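Local structure of putative uncharacterized protein (Sulfolobus turreted icosahedral virus, 4IL7) at residues Met123-Gln128 and Asn132-Ile137. The protein is a structural protein of the virus that probably forms part of the capsid's penton; this piece is its C-terminal domain, with a partial jelly-roll fold. The protein carries 1 engineered substitution. Numbering follows the deposited sequence.
Sequences MTFNLQ and NKIPVI
Ile134 covers one face of the Phe125 ring with both its methyls, CD1 and CG2. Ile134 CD1 makes a CH-pi contact over the Phe125 ring, 4.0 Å from its centroid, and lies 3.7 Å from Phe125 CG. Ile134 CG2 sits over the same face at the far end, 3.8 Å from Phe125 CZ. With CG1 beside its backbone N (chi1 -53°) and the chain beyond it extended, Ile134 spreads the two methyls along the length of the ring.

Strands 121-128 and 130-136 are outer strands of the two four-stranded antiparallel sheets of a jelly-roll-like sandwich. They are consecutive in sequence, and the axes of segments 123-128 and 132-136 approach to 8.1 Å at 151° between their directions.

The second flat group, the carboxamide of Asn132, has its rotation fixed by two bonds to the backbone of Gln128. Asn132 OD1 receives Gln128 N at 2.9 Å in a nearly straight bond (175°), and Asn132 ND2 gives to Gln128 O at 2.8 Å, so one side chain takes both polar backbone atoms of a single residue. Asn132 ND2 also bonds to the carbonyl of Ile101, on strand 97-104. Leu127 CD2 lies over one face of the amide, 3.6 Å from Asn132 CG. The paired Asn132 bonds therefore bridge sheet to sheet beside the short connection, while Phe125 and Ile134 meet farther along. Leu127 also packs against Met145 and Leu147 of strand 141-147, and the side-chain amides of Asn126 and Gln128 both donate to Asn110 OD1.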
ATOM      1  N   MET A 123      -7.773   9.394   1.851  0.50 11.28           N
ATOM      2  CA  MET A 123      -6.532   9.856   1.231  0.50 11.17           C
ATOM      3  C   MET A 123      -6.220   9.032   0.023  0.50 11.27           C
ATOM      4  O   MET A 123      -6.394   7.838   0.009  0.50 10.97           O
ATOM      5  CB  MET A 123      -5.375   9.785   2.223  0.50 12.51           C
ATOM      6  CG  MET A 123      -5.703  10.559   3.504  0.50 12.92           C
ATOM      7  SD  MET A 123      -4.693  10.186   4.858  0.50 16.98           S
ATOM      8  CE  MET A 123      -5.270   8.572   5.400  0.50 19.27           C
ATOM      9  N   THR A 124      -5.711   9.683  -1.010  1.00 11.41           N
ATOM     10  CA  THR A 124      -5.243   9.047  -2.239  1.00 11.40           C
ATOM     11  C   THR A 124      -3.785   9.400  -2.474  1.00 10.61           C
ATOM     12  O   THR A 124      -3.430  10.582  -2.434  1.00 11.68           O
ATOM     13  CB  THR A 124      -6.084   9.397  -3.436  1.00 12.84           C
ATOM     14  OG1 THR A 124      -7.464   9.048  -3.154  1.00 17.71           O
ATOM     15  CG2 THR A 124      -5.659   8.730  -4.692  1.00 13.49           C
ATOM     16  N   PHE A 125      -2.965   8.383  -2.709  1.00 11.48           N
ATOM     17  CA  PHE A 125      -1.510   8.572  -2.883  1.00 11.43           C
ATOM     18  C   PHE A 125      -1.045   7.975  -4.210  1.00 11.82           C
ATOM     19  O   PHE A 125      -1.395   6.875  -4.589  1.00 12.60           O
ATOM     20  CB  PHE A 125      -0.736   7.871  -1.763  1.00 12.36           C
ATOM     21  CG  PHE A 125      -1.056   8.394  -0.418  1.00 13.29           C
ATOM     22  CD1 PHE A 125      -2.083   7.831   0.343  1.00 13.54           C
ATOM     23  CD2 PHE A 125      -0.363   9.465   0.127  1.00 15.58           C
ATOM     24  CE1 PHE A 125      -2.394   8.298   1.581  1.00 15.24           C
ATOM     25  CE2 PHE A 125      -0.675   9.941   1.416  1.00 16.70           C
ATOM     26  CZ  PHE A 125      -1.700   9.331   2.097  1.00 16.55           C
ATOM     27  N   ASN A 126      -0.155   8.702  -4.852  1.00 14.06           N
ATOM     28  CA  ASN A 126       0.650   8.190  -5.965  1.00 13.52           C
ATOM     29  C   ASN A 126       1.623   7.107  -5.450  1.00 14.60           C
ATOM     30  O   ASN A 126       2.196   7.210  -4.421  1.00 15.29           O
ATOM     31  CB  ASN A 126       1.471   9.336  -6.546  1.00 15.57           C
ATOM     32  CG  ASN A 126       2.109   8.927  -7.815  1.00 16.34           C
ATOM     33  OD1 ASN A 126       1.453   8.753  -8.800  1.00 18.44           O
ATOM     34  ND2 ASN A 126       3.411   8.819  -7.767  1.00 17.71           N
ATOM     35  N   LEU A 127       1.697   6.072  -6.292  1.00 13.78           N
ATOM     36  CA  LEU A 127       2.707   5.004  -6.088  1.00 14.29           C
ATOM     37  C   LEU A 127       3.710   5.038  -7.235  1.00 13.86           C
ATOM     38  O   LEU A 127       3.377   5.242  -8.362  1.00 14.63           O
ATOM     39  CB  LEU A 127       2.077   3.633  -6.076  1.00 14.18           C
ATOM     40  CG  LEU A 127       1.118   3.372  -4.919  1.00 14.67           C
ATOM     41  CD1 LEU A 127       0.426   2.032  -5.125  1.00 14.41           C
ATOM     42  CD2 LEU A 127       1.820   3.417  -3.607  1.00 15.88           C
ATOM     43  N   GLN A 128       4.962   4.790  -6.819  1.00 16.40           N
ATOM     44  CA  GLN A 128       6.082   4.563  -7.741  1.00 17.18           C
ATOM     45  C   GLN A 128       6.563   3.118  -7.481  1.00 16.03           C
ATOM     46  O   GLN A 128       6.367   2.530  -6.449  1.00 16.34           O
ATOM     47  CB  GLN A 128       7.203   5.616  -7.554  1.00 19.13           C
ATOM     48  CG  GLN A 128       6.691   7.020  -7.732  1.00 22.92           C
ATOM     49  CD  GLN A 128       7.742   8.057  -7.743  1.00 28.71           C
ATOM     50  OE1 GLN A 128       8.628   8.043  -6.915  1.00 35.43           O
ATOM     51  NE2 GLN A 128       7.635   8.998  -8.669  1.00 36.77           N
ATOM     52  N   ASN A 132       7.326   2.832  -1.158  1.00 17.20           N
ATOM     53  CA  ASN A 132       6.423   3.970  -0.957  1.00 16.20           C
ATOM     54  C   ASN A 132       6.105   3.951   0.523  1.00 18.42           C
ATOM     55  O   ASN A 132       5.637   2.938   1.029  1.00 20.21           O
ATOM     56  CB  ASN A 132       5.151   3.813  -1.772  1.00 14.60           C
ATOM     57  CG  ASN A 132       5.393   3.724  -3.236  1.00 14.38           C
ATOM     58  OD1 ASN A 132       5.319   4.689  -3.968  1.00 16.07           O
ATOM     59  ND2 ASN A 132       5.686   2.517  -3.740  1.00 14.99           N
ATOM     60  N   LYS A 133       6.365   4.993   1.265  1.00 20.09           N
ATOM     61  CA  LYS A 133       6.275   5.020   2.738  1.00 20.62           C
ATOM     62  C   LYS A 133       5.267   6.120   3.115  1.00 20.85           C
ATOM     63  O   LYS A 133       5.442   7.305   2.748  1.00 22.60           O
ATOM     64  CB  LYS A 133       7.673   5.348   3.271  1.00 24.03           C
ATOM     65  CG  LYS A 133       7.806   5.394   4.764  1.00 28.57           C
ATOM     66  CD  LYS A 133       9.294   5.382   5.135  0.50 33.87           C
ATOM     67  CE  LYS A 133       9.479   5.435   6.633  0.50 32.14           C
ATOM     68  NZ  LYS A 133      10.941   5.405   6.922  0.50 33.87           N
ATOM     69  N   ILE A 134       4.269   5.731   3.902  1.00 20.29           N
ATOM     70  CA  ILE A 134       3.175   6.590   4.326  1.00 20.17           C
ATOM     71  C   ILE A 134       2.942   6.438   5.825  1.00 22.43           C
ATOM     72  O   ILE A 134       2.649   5.379   6.318  1.00 20.97           O
ATOM     73  CB  ILE A 134       1.861   6.225   3.585  1.00 19.36           C
ATOM     74  CG1 ILE A 134       2.063   6.218   2.052  1.00 19.31           C
ATOM     75  CG2 ILE A 134       0.740   7.155   3.985  1.00 20.43           C
ATOM     76  CD1 ILE A 134       0.868   5.655   1.243  1.00 19.86           C
ATOM     77  N   PRO A 135       3.102   7.531   6.598  1.00 23.97           N
ATOM     78  CA  PRO A 135       2.713   7.494   8.004  1.00 26.17           C
ATOM     79  C   PRO A 135       1.246   7.189   8.175  1.00 23.86           C
ATOM     80  O   PRO A 135       0.422   7.778   7.491  1.00 26.22           O
ATOM     81  CB  PRO A 135       3.026   8.923   8.488  1.00 32.88           C
ATOM     82  CG  PRO A 135       3.923   9.491   7.465  1.00 36.10           C
ATOM     83  CD  PRO A 135       3.589   8.847   6.177  1.00 27.92           C
ATOM     84  N   VAL A 136       0.919   6.281   9.070  1.00 22.76           N
ATOM     85  CA  VAL A 136      -0.415   5.864   9.313  1.00 22.81           C
ATOM     86  C   VAL A 136      -0.693   5.640  10.828  1.00 25.08           C
ATOM     87  O   VAL A 136       0.211   5.322  11.627  1.00 25.11           O
ATOM     88  CB  VAL A 136      -0.767   4.562   8.549  1.00 22.54           C
ATOM     89  CG1 VAL A 136      -0.765   4.816   7.051  1.00 21.46           C
ATOM     90  CG2 VAL A 136       0.152   3.412   8.903  1.00 22.64           C
ATOM     91  N   ILE A 137      -1.951   5.801  11.207  1.00 26.07           N
ATOM     92  CA  ILE A 137      -2.355   5.479  12.559  1.00 27.85           C
ATOM     93  C   ILE A 137      -3.148   4.160  12.542  1.00 25.88           C
ATOM     94  O   ILE A 137      -3.688   3.686  11.519  1.00 25.23           O
ATOM     95  CB  ILE A 137      -3.085   6.631  13.273  1.00 32.62           C
ATOM     96  CG1 ILE A 137      -4.499   6.672  12.794  1.00 31.37           C
ATOM     97  CG2 ILE A 137      -2.413   7.965  12.933  1.00 38.05           C
ATOM     98  CD1 ILE A 137      -5.295   7.743  13.501  1.00 36.02           C
TER